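Local coordinates for phosphoserine aminotransferase (Bacillus alcalophilus, PDB 4AZJ), which catalyses the reversible, pyridoxal phosphate-dependent transamination between O-phosphoserine and 3-phosphohydroxypyruvate in serine biosynthesis, and acts likewise on phosphohydroxythreonine, at residues A[148-153]-A[295-300]; A[7-12]-A[334-339]; A[39-44]-A[237-242]; A[51-56]-A[245-250]. All coordinates share one frame; numbering follows the deposited sequence. Where two conformers were deposited one is given.

Contact 1 of 4, residues A[148-153]-A[295-300]. With PLP (pyridoxal-5'-phosphate), chain D; SEP (phosphoserine), chain C.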
# COMPACT_ATOMS: atom_id res chain seq x y z
N THR A 148 17.99 9.48 -10.61
CA THR A 148 16.55 9.69 -10.74
C THR A 148 16.30 9.91 -12.22
O THR A 148 16.74 10.94 -12.78
CB THR A 148 16.10 10.91 -9.94
OG1 THR A 148 16.55 10.80 -8.60
CG2 THR A 148 14.58 11.01 -9.91
N SER A 149 15.68 8.96 -12.91
CA SER A 149 15.65 9.02 -14.38
C SER A 149 14.84 10.22 -14.87
O SER A 149 15.19 10.84 -15.87
CB SER A 149 15.07 7.75 -14.98
OG SER A 149 13.81 7.46 -14.39
N ASN A 150 13.74 10.52 -14.19
CA ASN A 150 12.86 11.61 -14.55
C ASN A 150 12.59 12.40 -13.28
O ASN A 150 12.09 11.88 -12.27
CB ASN A 150 11.58 11.08 -15.20
CG ASN A 150 10.73 12.19 -15.77
OD1 ASN A 150 11.00 12.67 -16.87
ND2 ASN A 150 9.73 12.60 -15.03
N ASN A 151 12.98 13.67 -13.32
CA ASN A 151 12.92 14.54 -12.17
C ASN A 151 11.59 15.26 -12.20
O ASN A 151 11.45 16.32 -12.79
CB ASN A 151 14.13 15.49 -12.18
CG ASN A 151 15.41 14.73 -12.22
OD1 ASN A 151 15.81 14.14 -11.21
ND2 ASN A 151 16.01 14.63 -13.40
N THR A 152 10.62 14.65 -11.56
CA THR A 152 9.21 14.96 -11.75
C THR A 152 8.84 16.40 -11.46
O THR A 152 7.98 16.97 -12.12
CB THR A 152 8.39 14.04 -10.83
OG1 THR A 152 9.03 12.76 -10.76
CG2 THR A 152 6.92 13.88 -11.31
N ILE A 153 9.44 16.96 -10.42
CA ILE A 153 9.16 18.32 -10.00
C ILE A 153 9.78 19.38 -10.90
O ILE A 153 9.13 20.42 -11.13
CB ILE A 153 9.60 18.50 -8.53
CG1 ILE A 153 8.61 17.74 -7.65
CG2 ILE A 153 9.60 19.99 -8.13
CD1 ILE A 153 9.04 17.60 -6.17
N SER A 295 12.03 16.77 -20.06
CA SER A 295 11.26 15.55 -19.77
C SER A 295 10.13 15.39 -20.77
O SER A 295 9.46 16.37 -21.12
CB SER A 295 10.65 15.68 -18.40
OG SER A 295 9.78 14.60 -18.13
N LEU A 296 9.91 14.16 -21.21
CA LEU A 296 8.74 13.79 -22.02
C LEU A 296 7.53 13.48 -21.17
O LEU A 296 6.45 13.32 -21.71
CB LEU A 296 9.08 12.59 -22.89
CG LEU A 296 10.23 12.77 -23.89
CD1 LEU A 296 10.55 11.48 -24.63
CD2 LEU A 296 9.88 13.87 -24.88
N MET A 297 7.70 13.45 -19.85
CA MET A 297 6.67 13.07 -18.89
C MET A 297 6.09 14.22 -18.07
O MET A 297 4.93 14.17 -17.70
CB MET A 297 7.24 12.04 -17.92
CG MET A 297 7.63 10.74 -18.60
SD MET A 297 6.20 9.67 -18.97
CE MET A 297 5.94 10.00 -20.72
N ASN A 298 6.90 15.23 -17.75
CA ASN A 298 6.43 16.36 -16.95
C ASN A 298 6.99 17.63 -17.54
O ASN A 298 8.20 17.82 -17.54
CB ASN A 298 6.90 16.25 -15.48
CG ASN A 298 6.54 14.94 -14.83
OD1 ASN A 298 7.35 13.99 -14.86
ND2 ASN A 298 5.36 14.86 -14.23
N VAL A 299 6.10 18.47 -18.06
CA VAL A 299 6.51 19.70 -18.74
C VAL A 299 6.32 20.88 -17.78
O VAL A 299 5.19 21.25 -17.45
CB VAL A 299 5.68 19.93 -20.02
CG1 VAL A 299 6.15 21.21 -20.73
CG2 VAL A 299 5.84 18.74 -20.94
N THR A 300 7.43 21.46 -17.34
CA THR A 300 7.36 22.51 -16.33
C THR A 300 7.62 23.89 -16.95
O THR A 300 8.51 24.07 -17.78
CB THR A 300 8.40 22.26 -15.25
OG1 THR A 300 9.67 22.04 -15.87
CG2 THR A 300 7.99 21.03 -14.46
N1 PLP D . 10.21 9.72 -6.82
C2 PLP D . 9.72 10.39 -7.87
C2A PLP D . 10.57 10.54 -9.09
C3 PLP D . 8.40 10.96 -7.77
O3 PLP D . 7.91 11.62 -8.81
C4 PLP D . 7.60 10.77 -6.57
C4A PLP D . 6.28 11.43 -6.42
C5 PLP D . 8.18 10.04 -5.54
C6 PLP D . 9.47 9.54 -5.71
C5A PLP D . 7.46 9.77 -4.24
O4P PLP D . 6.55 8.67 -4.47
P PLP D . 5.58 8.13 -3.27
O1P PLP D . 4.91 6.95 -3.89
O2P PLP D . 4.69 9.28 -2.97
O3P PLP D . 6.49 7.79 -2.09
N SEP C . 6.08 12.58 -7.13
CA SEP C . 4.86 13.35 -7.12
CB SEP C . 4.15 13.43 -5.77
OG SEP C . 4.76 14.39 -4.92
C SEP C . 5.08 14.73 -7.71
O SEP C . 4.08 15.47 -7.75
OXT SEP C . 6.22 15.04 -8.13
P SEP C . 4.07 14.88 -3.59
O1P SEP C . 2.84 15.69 -3.97
O2P SEP C . 3.65 13.64 -2.81
O3P SEP C . 5.14 15.72 -2.94
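S295 meets N150 through its hydroxyl. OG donates to N150 OD1 at 2.6 Å, in the carbonyl plane and on a lone pair. The same OG accepts from the backbone N of M297 and of N298, at 2.9 Å from M297 N, so it closes an ST turn and an ST motif. M297 only brings CB to the N150 amide; its chain then bends off. N298 takes the other half of that amide. N150 ND2 donates to N298 OD1 at 2.8 Å, nearly along the C=O axis, with the acceptor close to the N150 amide plane. The two amide planes are 34° apart. In N150, CG lies anti to the backbone N (chi1 -171°), which carries the amide toward S295 and N298. With an alanine here, S295 OG is likely to lose its acceptor and N298 OD1 its N150 donor. The N298 amide also packs on T152, with ND2 3.5 Å from T152 CG2. T300 lays CG2 against the I153 carbonyl, while its OG1 bonds to Y154 O. On its far side T152 serves the cofactor: OG1 is 2.5 Å from O3 of the pyridoxal phosphate. The contact thus ties this cofactor-binding loop to the sheet of strands 286-287, 298-302 and 333-336. It is buried where the loop around the short strand 150-151 meets the start of strand 298-302. Helix 101-113 touches N151, T152 and I153, and helix 259-279 packs on M297 and V299.

Contact 2 of 4, residues A[7-12]-A[334-339]. With SEP (phosphoserine), chain C.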
# COMPACT_ATOMS: atom_id res chain seq x y z
N PHE A 7 -4.02 16.31 -16.11
CA PHE A 7 -2.57 16.47 -16.08
C PHE A 7 -2.02 16.24 -14.67
O PHE A 7 -0.94 16.72 -14.34
CB PHE A 7 -2.23 17.90 -16.54
CG PHE A 7 -2.41 18.10 -18.03
CD1 PHE A 7 -1.46 17.66 -18.90
CD2 PHE A 7 -3.54 18.70 -18.56
CE1 PHE A 7 -1.58 17.81 -20.25
CE2 PHE A 7 -3.65 18.85 -19.95
CZ PHE A 7 -2.69 18.40 -20.76
N ASN A 8 -2.74 15.45 -13.88
CA ASN A 8 -2.29 15.14 -12.52
C ASN A 8 -0.94 14.43 -12.54
O ASN A 8 -0.67 13.60 -13.39
CB ASN A 8 -3.30 14.27 -11.79
CG ASN A 8 -4.42 15.05 -11.15
OD1 ASN A 8 -4.27 16.23 -10.83
ND2 ASN A 8 -5.56 14.39 -10.93
N ALA A 9 -0.11 14.76 -11.56
CA ALA A 9 1.27 14.32 -11.47
C ALA A 9 1.47 12.96 -10.80
O ALA A 9 2.58 12.48 -10.76
CB ALA A 9 2.09 15.35 -10.74
N GLY A 10 0.39 12.40 -10.27
CA GLY A 10 0.46 11.11 -9.59
C GLY A 10 -0.22 11.17 -8.24
O GLY A 10 0.15 12.00 -7.43
N PRO A 11 -1.25 10.34 -8.02
CA PRO A 11 -1.92 9.53 -9.04
C PRO A 11 -2.33 10.37 -10.23
O PRO A 11 -2.32 11.61 -10.20
CB PRO A 11 -3.15 8.97 -8.30
CG PRO A 11 -2.72 8.99 -6.84
CD PRO A 11 -1.98 10.26 -6.75
N SER A 12 -2.72 9.67 -11.28
CA SER A 12 -2.78 10.28 -12.59
C SER A 12 -3.82 9.59 -13.45
O SER A 12 -4.51 8.69 -13.04
CB SER A 12 -1.39 10.23 -13.23
OG SER A 12 -0.93 8.90 -13.30
N ARG A 334 2.93 22.70 -14.25
CA ARG A 334 3.48 21.42 -14.65
C ARG A 334 2.39 20.64 -15.33
O ARG A 334 1.37 20.31 -14.74
CB ARG A 334 4.01 20.68 -13.41
CG ARG A 334 4.54 19.29 -13.72
CD ARG A 334 5.21 18.59 -12.53
NE ARG A 334 4.33 18.48 -11.39
CZ ARG A 334 4.63 17.80 -10.28
NH1 ARG A 334 5.79 17.15 -10.21
NH2 ARG A 334 3.78 17.80 -9.26
N ALA A 335 2.62 20.36 -16.61
CA ALA A 335 1.75 19.47 -17.35
C ALA A 335 2.33 18.06 -17.34
O ALA A 335 3.31 17.78 -18.04
CB ALA A 335 1.57 19.97 -18.81
N SER A 336 1.73 17.18 -16.54
CA SER A 336 2.17 15.80 -16.50
C SER A 336 1.45 15.02 -17.59
O SER A 336 0.21 15.05 -17.66
CB SER A 336 1.92 15.20 -15.12
OG SER A 336 2.65 15.92 -14.12
N ILE A 337 2.25 14.37 -18.42
CA ILE A 337 1.80 13.78 -19.65
C ILE A 337 2.28 12.32 -19.76
O ILE A 337 2.84 11.85 -20.77
CB ILE A 337 2.24 14.63 -20.87
CG1 ILE A 337 3.72 14.99 -20.82
CG2 ILE A 337 1.41 15.92 -20.91
CD1 ILE A 337 4.21 15.57 -22.16
N TYR A 338 2.00 11.59 -18.69
CA TYR A 338 2.28 10.17 -18.63
C TYR A 338 1.56 9.39 -19.73
O TYR A 338 0.71 9.94 -20.44
CB TYR A 338 1.85 9.67 -17.26
CG TYR A 338 2.48 10.40 -16.10
CD1 TYR A 338 3.86 10.53 -16.01
CD2 TYR A 338 1.71 10.96 -15.12
CE1 TYR A 338 4.43 11.24 -14.95
CE2 TYR A 338 2.28 11.64 -14.05
CZ TYR A 338 3.63 11.77 -13.98
OH TYR A 338 4.20 12.44 -12.92
N ASN A 339 1.88 8.10 -19.88
CA ASN A 339 1.38 7.31 -21.02
C ASN A 339 -0.11 7.50 -21.31
O ASN A 339 -0.53 7.66 -22.47
CB ASN A 339 1.58 5.81 -20.79
CG ASN A 339 3.04 5.38 -20.74
OD1 ASN A 339 3.97 6.12 -21.10
ND2 ASN A 339 3.24 4.13 -20.31
N SEP C . 6.08 12.58 -7.13
CA SEP C . 4.86 13.35 -7.12
CB SEP C . 4.15 13.43 -5.77
OG SEP C . 4.76 14.39 -4.92
C SEP C . 5.08 14.73 -7.71
O SEP C . 4.08 15.47 -7.75
OXT SEP C . 6.22 15.04 -8.13
P SEP C . 4.07 14.88 -3.59
O1P SEP C . 2.84 15.69 -3.97
O2P SEP C . 3.65 13.64 -2.81
O3P SEP C . 5.14 15.72 -2.94
O HOH W 1 1.13 18.04 -13.19
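A9 sits against both R334 and Y338. Its CB lies over one face of the R334 guanidinium, offset toward the rim, 3.3 Å from R334 NH2. Its carbonyl O takes a hydrogen bond from Y338 OH at 2.7 Å, with the hydroxyl above the carbonyl plane. A9 O and the G10 N lie at the edge of the Y338 ring, and S12 CB packs on CD2. The R334 chain bends at chi3 (57°), and the guanidinium points its edge to the phosphoserine carboxylate. R334 NH1 donates to OXT at 3.0 Å, and NH2 donates to O at 2.8 Å.

Further out, S336 CB rests on the carbonyls of F7 and N8. S336 N makes a weak bond to F7 O. A water lies 2.7 Å from F7 O and also bonds to R334 O and S336 OG. The F7 ring meets I337 at its edge, CE1 to CG2 at 3.6 Å, and touches A335 CB. N298 ND2 bonds to both S336 OG and Y338 OH, and R334 NH1 also bonds to T152 O. A phenylalanine in place of Y338 would probably leave A9 O without its hydroxyl donor and N298 ND2 without one of its two oxygen partners. H41 and R42 of the second subunit bind the same phosphoserine.

The chemistry implies a carboxylate site. Two nitrogens of the R334 guanidinium, NH1 and NH2, each bind one carboxylate oxygen, a charge-matched grip that probably fixes the orientation of the substrate, with the A9 methyl covering part of one face.

Contact 3 of 4, residues A[39-44]-A[237-242]. With SEP (phosphoserine), chain H; PLP (pyridoxal-5'-phosphate), chain I.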
# COMPACT_ATOMS: atom_id res chain seq x y z
N LEU A 39 -10.63 -11.75 -2.86
CA LEU A 39 -9.83 -12.97 -2.96
C LEU A 39 -8.70 -13.01 -1.94
O LEU A 39 -8.10 -12.00 -1.63
CB LEU A 39 -9.15 -13.06 -4.33
CG LEU A 39 -10.06 -13.00 -5.56
CD1 LEU A 39 -9.19 -12.93 -6.82
CD2 LEU A 39 -11.01 -14.16 -5.59
N SER A 40 -8.39 -14.21 -1.46
CA SER A 40 -7.19 -14.40 -0.66
C SER A 40 -5.96 -14.27 -1.54
O SER A 40 -5.94 -14.75 -2.68
CB SER A 40 -7.20 -15.78 -0.04
OG SER A 40 -5.96 -16.00 0.65
N HIS A 41 -4.93 -13.61 -1.03
CA HIS A 41 -3.64 -13.64 -1.67
C HIS A 41 -2.98 -15.00 -1.70
O HIS A 41 -2.01 -15.17 -2.40
CB HIS A 41 -2.69 -12.61 -1.04
CG HIS A 41 -2.50 -12.79 0.43
ND1 HIS A 41 -3.57 -12.84 1.31
CD2 HIS A 41 -1.39 -12.96 1.19
CE1 HIS A 41 -3.12 -13.00 2.54
NE2 HIS A 41 -1.81 -13.07 2.50
N ARG A 42 -3.53 -15.96 -0.96
CA ARG A 42 -3.06 -17.34 -0.93
C ARG A 42 -3.84 -18.23 -1.89
O ARG A 42 -3.63 -19.47 -1.91
CB ARG A 42 -3.11 -17.90 0.50
CG ARG A 42 -2.41 -17.09 1.56
CD ARG A 42 -0.92 -16.93 1.29
NE ARG A 42 -0.31 -16.00 2.23
CZ ARG A 42 0.87 -15.43 2.05
NH1 ARG A 42 1.62 -15.77 1.00
NH2 ARG A 42 1.31 -14.55 2.93
N SER A 43 -4.72 -17.62 -2.68
CA SER A 43 -5.53 -18.36 -3.64
C SER A 43 -4.88 -18.40 -5.01
O SER A 43 -4.19 -17.48 -5.42
CB SER A 43 -6.93 -17.74 -3.78
OG SER A 43 -6.90 -16.49 -4.49
N GLN A 44 -5.16 -19.47 -5.74
CA GLN A 44 -4.77 -19.56 -7.14
C GLN A 44 -5.31 -18.39 -7.96
O GLN A 44 -4.61 -17.86 -8.83
CB GLN A 44 -5.27 -20.88 -7.71
CG GLN A 44 -5.02 -21.02 -9.20
CD GLN A 44 -5.25 -22.44 -9.70
OE1 GLN A 44 -4.88 -23.41 -9.03
NE2 GLN A 44 -5.86 -22.56 -10.88
N ASN A 237 3.87 -10.94 3.02
CA ASN A 237 2.64 -10.53 3.68
C ASN A 237 1.60 -10.21 2.63
O ASN A 237 1.78 -10.51 1.46
CB ASN A 237 2.85 -9.36 4.65
CG ASN A 237 3.10 -8.03 3.99
OD1 ASN A 237 3.73 -7.95 2.94
ND2 ASN A 237 2.63 -6.96 4.64
N THR A 238 0.49 -9.63 3.06
CA THR A 238 -0.62 -9.42 2.14
C THR A 238 -0.32 -8.27 1.18
O THR A 238 -0.07 -7.17 1.62
CB THR A 238 -1.91 -9.07 2.89
OG1 THR A 238 -2.11 -10.05 3.92
CG2 THR A 238 -3.09 -9.06 1.95
N PRO A 239 -0.26 -8.56 -0.12
CA PRO A 239 0.05 -7.52 -1.10
C PRO A 239 -1.15 -6.63 -1.31
O PRO A 239 -2.27 -6.98 -0.93
CB PRO A 239 0.33 -8.31 -2.37
CG PRO A 239 -0.40 -9.59 -2.22
CD PRO A 239 -0.51 -9.86 -0.75
N PRO A 240 -0.92 -5.48 -1.97
CA PRO A 240 -2.03 -4.60 -2.38
C PRO A 240 -2.69 -5.18 -3.62
O PRO A 240 -2.38 -4.81 -4.76
CB PRO A 240 -1.32 -3.26 -2.68
CG PRO A 240 0.07 -3.68 -3.11
CD PRO A 240 0.40 -4.90 -2.28
N THR A 241 -3.58 -6.13 -3.39
CA THR A 241 -4.08 -6.98 -4.44
C THR A 241 -4.82 -6.20 -5.53
O THR A 241 -4.65 -6.48 -6.71
CB THR A 241 -5.01 -8.07 -3.91
OG1 THR A 241 -6.05 -7.48 -3.13
CG2 THR A 241 -4.24 -9.01 -3.03
N PHE A 242 -5.63 -5.22 -5.16
CA PHE A 242 -6.36 -4.48 -6.19
C PHE A 242 -5.43 -3.59 -6.99
O PHE A 242 -5.58 -3.44 -8.19
CB PHE A 242 -7.53 -3.65 -5.62
CG PHE A 242 -8.43 -3.08 -6.68
CD1 PHE A 242 -9.28 -3.91 -7.38
CD2 PHE A 242 -8.39 -1.75 -6.98
CE1 PHE A 242 -10.10 -3.39 -8.38
CE2 PHE A 242 -9.24 -1.23 -8.00
CZ PHE A 242 -10.08 -2.09 -8.67
N SEP H . -3.58 -12.59 8.79
CA SEP H . -4.01 -13.43 7.67
CB SEP H . -3.07 -13.53 6.47
OG SEP H . -1.97 -14.37 6.81
C SEP H . -4.41 -14.80 8.16
O SEP H . -4.40 -15.05 9.39
OXT SEP H . -4.73 -15.66 7.32
P SEP H . -0.91 -14.85 5.68
O1P SEP H . -0.45 -13.61 4.96
O2P SEP H . -1.60 -15.81 4.76
O3P SEP H . 0.17 -15.53 6.51
N1 PLP I . -1.88 -9.47 12.32
C2 PLP I . -3.01 -10.18 12.32
C2A PLP I . -3.77 -10.34 13.61
C3 PLP I . -3.42 -10.85 11.09
O3 PLP I . -4.53 -11.59 11.08
C4 PLP I . -2.59 -10.65 9.90
C4A PLP I . -2.93 -11.39 8.65
C5 PLP I . -1.46 -9.87 10.01
C6 PLP I . -1.11 -9.28 11.21
C5A PLP I . -0.57 -9.60 8.82
O4P PLP I . -1.18 -8.55 8.02
P PLP I . -0.45 -8.03 6.67
O1P PLP I . -1.33 -6.89 6.23
O2P PLP I . -0.41 -9.20 5.75
O3P PLP I . 0.91 -7.54 7.04
O HOH W 2 -7.80 -9.49 -2.81
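H41, in the type I beta turn S40-S43, lies beside T238, which comes shortly before helix 241-257; their CA atoms are 6.4 Å apart. The H41 ring carries the contact. T238 CG2 stands over the centre of one ring face in a CH-pi contact, 3.9 Å from the centroid. R42 CG lies over the opposite face. H41 CB packs on P239 CD at 3.5 Å. CG of H41 sits between the backbone N and the carbonyl carbon (chi1 57°), which swings the ring toward 237-242.

H41 NE2 donates to O1P of the phosphoserine at 2.9 Å in a nearly straight bond. R42 holds the same phosphate: NE donates to O2P at 2.8 Å and NH2 to O1P at 2.8 Å. The guanidinium also bonds to the carbonyls of L235 and Y236. T238 OG1 donates to O2P of the pyridoxal phosphate at 2.6 Å, its backbone N donates to that oxygen as well, and N237 ND2 reaches O3P. The phosphoserine nitrogen is joined to C4A of the cofactor, as in an external aldimine.

S43 OG and S43 N both donate to S40 O, and S40 OG takes the R42 N in an ST turn. S43 is also the N-cap of helix 44-61, its OG bonding to Y46 N. A water bridges L39 O and T241 OG1.

R334 and H327 of the second subunit bind the phosphoserine and T152 of that subunit the cofactor, so each site is built from both chains. An active site shared across the dimer interface is typical of these pyridoxal phosphate aminotransferases.

Contact 4 of 4, residues A[51-56]-A[245-250]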
# COMPACT_ATOMS: atom_id res chain seq x y z
N GLU A 51 1.06 -13.10 -11.01
CA GLU A 51 2.04 -13.60 -11.99
C GLU A 51 1.85 -12.96 -13.35
O GLU A 51 2.81 -12.60 -14.01
CB GLU A 51 1.95 -15.12 -12.07
CG GLU A 51 2.78 -15.76 -13.17
CD GLU A 51 2.61 -17.26 -13.22
OE1 GLU A 51 1.44 -17.72 -13.14
OE2 GLU A 51 3.63 -17.98 -13.33
N GLN A 52 0.61 -12.77 -13.74
CA GLN A 52 0.34 -12.13 -15.03
C GLN A 52 0.90 -10.71 -15.07
O GLN A 52 1.47 -10.28 -16.08
CB GLN A 52 -1.13 -12.12 -15.39
CG GLN A 52 -1.31 -11.69 -16.84
CD GLN A 52 -2.75 -11.58 -17.27
OE1 GLN A 52 -3.66 -11.78 -16.47
NE2 GLN A 52 -2.97 -11.22 -18.53
N ALA A 53 0.72 -9.95 -13.99
CA ALA A 53 1.26 -8.60 -13.93
C ALA A 53 2.78 -8.63 -14.10
O ALA A 53 3.35 -7.84 -14.86
CB ALA A 53 0.88 -7.95 -12.60
N GLN A 54 3.46 -9.57 -13.44
CA GLN A 54 4.90 -9.69 -13.59
C GLN A 54 5.25 -10.05 -15.03
O GLN A 54 6.16 -9.46 -15.60
CB GLN A 54 5.44 -10.77 -12.67
CG GLN A 54 5.34 -10.45 -11.19
CD GLN A 54 5.55 -11.69 -10.35
OE1 GLN A 54 5.19 -12.82 -10.76
NE2 GLN A 54 6.10 -11.52 -9.19
N ASN A 55 4.55 -11.03 -15.58
CA ASN A 55 4.89 -11.50 -16.93
C ASN A 55 4.65 -10.41 -17.97
O ASN A 55 5.43 -10.32 -18.94
CB ASN A 55 4.09 -12.74 -17.27
CG ASN A 55 4.54 -13.96 -16.47
OD1 ASN A 55 5.63 -13.98 -15.89
ND2 ASN A 55 3.69 -14.97 -16.44
N LEU A 56 3.62 -9.59 -17.80
CA LEU A 56 3.38 -8.50 -18.74
C LEU A 56 4.51 -7.46 -18.66
O LEU A 56 5.01 -6.98 -19.70
CB LEU A 56 2.03 -7.83 -18.47
CG LEU A 56 0.83 -8.57 -19.04
CD1 LEU A 56 -0.43 -8.08 -18.35
CD2 LEU A 56 0.71 -8.32 -20.54
N TYR A 245 -3.78 -5.85 -9.47
CA TYR A 245 -4.78 -6.10 -10.49
C TYR A 245 -4.89 -4.94 -11.47
O TYR A 245 -4.91 -5.14 -12.69
CB TYR A 245 -6.14 -6.47 -9.85
CG TYR A 245 -7.30 -6.35 -10.78
CD1 TYR A 245 -7.96 -5.16 -10.90
CD2 TYR A 245 -7.69 -7.40 -11.58
CE1 TYR A 245 -9.02 -5.02 -11.77
CE2 TYR A 245 -8.75 -7.26 -12.46
CZ TYR A 245 -9.39 -6.10 -12.55
OH TYR A 245 -10.44 -5.97 -13.44
N MET A 246 -4.99 -3.71 -10.96
CA MET A 246 -5.10 -2.57 -11.85
C MET A 246 -3.83 -2.40 -12.67
O MET A 246 -3.90 -2.03 -13.85
CB MET A 246 -5.39 -1.29 -11.06
CG MET A 246 -6.78 -1.20 -10.52
SD MET A 246 -8.05 -1.20 -11.81
CE MET A 246 -7.45 0.03 -12.93
N LEU A 247 -2.67 -2.66 -12.08
CA LEU A 247 -1.39 -2.67 -12.81
C LEU A 247 -1.46 -3.65 -13.98
O LEU A 247 -1.09 -3.34 -15.10
CB LEU A 247 -0.24 -3.03 -11.87
CG LEU A 247 1.14 -3.33 -12.47
CD1 LEU A 247 1.75 -2.06 -13.02
CD2 LEU A 247 2.08 -3.96 -11.45
N ARG A 248 -1.93 -4.87 -13.71
CA ARG A 248 -2.12 -5.83 -14.79
C ARG A 248 -2.98 -5.23 -15.91
O ARG A 248 -2.64 -5.31 -17.09
CB ARG A 248 -2.77 -7.09 -14.20
CG ARG A 248 -2.84 -8.30 -15.13
CD ARG A 248 -3.84 -8.23 -16.20
NE ARG A 248 -5.21 -8.02 -15.75
CZ ARG A 248 -6.13 -8.96 -15.50
NH1 ARG A 248 -5.88 -10.28 -15.60
NH2 ARG A 248 -7.34 -8.60 -15.17
N ASN A 249 -4.10 -4.59 -15.55
CA ASN A 249 -4.99 -4.02 -16.57
C ASN A 249 -4.27 -2.95 -17.37
O ASN A 249 -4.43 -2.86 -18.58
CB ASN A 249 -6.26 -3.44 -15.94
CG ASN A 249 -7.26 -4.50 -15.52
OD1 ASN A 249 -6.96 -5.69 -15.49
ND2 ASN A 249 -8.48 -4.06 -15.18
N VAL A 250 -3.52 -2.09 -16.70
CA VAL A 250 -2.81 -1.04 -17.42
C VAL A 250 -1.75 -1.65 -18.36
O VAL A 250 -1.60 -1.20 -19.51
CB VAL A 250 -2.14 -0.07 -16.44
CG1 VAL A 250 -1.16 0.86 -17.15
CG2 VAL A 250 -3.16 0.73 -15.66
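R248 and Q52 both set CG anti to the backbone N, with chi1 -170° in R248. Beyond that they differ. Q52 runs on extended, while R248 bends at chi2 and chi3 and brings its guanidinium back beside the Q52 amide. R248 NH1 then donates to Q52 OE1 at 2.8 Å. The oxygen lies in the guanidinium plane, but the nitrogen stands above the amide plane. The two planes are 76° apart. The Q52 amide also packs on the aliphatic part of R248, with Q52 CD 3.7 Å from R248 CD.

The other edge of the guanidinium is held by N249 on the same helix. R248 NE reaches N249 OD1 at 2.9 Å, and NH2 reaches that same oxygen at 3.0 Å. This side-on grip fixes the rotation of the group. N249 ND2 in turn bonds to A18 O, and weakly to Y245 OH.

Beside the polar pair the helices touch through small and apolar groups. A53 CB meets R248 CB at 4.1 Å, where the two CA atoms are only 4.5 Å apart. L56 CD1 lies 3.8 Å from R248 O.

Segments 51-56 and 245-250, on helices 44-61 and 241-257, run at 38° to each other, axes 8.7 Å apart at closest. Strand 67-72 covers A53 and L247 through F71. Helix 16-24 packs on Y245, M246 and N249.

In the fold
All four contacts are largely buried, but their places differ. Contacts 1 and 2 lie nearest the centre of the chain and join directly, since strands 298-302 and 333-336 are neighbours in one sheet. Both border the same phosphoserine, contact 2 through charge and contact 1 through nonpolar atoms. Contact 2 also reaches the second subunit. Contact 3 lies at the dimer interface, its centre about 24 Å from the centre of the chain, and meets a separate phosphoserine and cofactor with arginine, histidine, amide, hydroxyl and backbone groups. Contact 4 shares helix 241-257 with it but has no ligand; one polar pair lies beside small apolar contacts. Contacts 1, 3 and 4 cross one another, and contact 2 encloses them all.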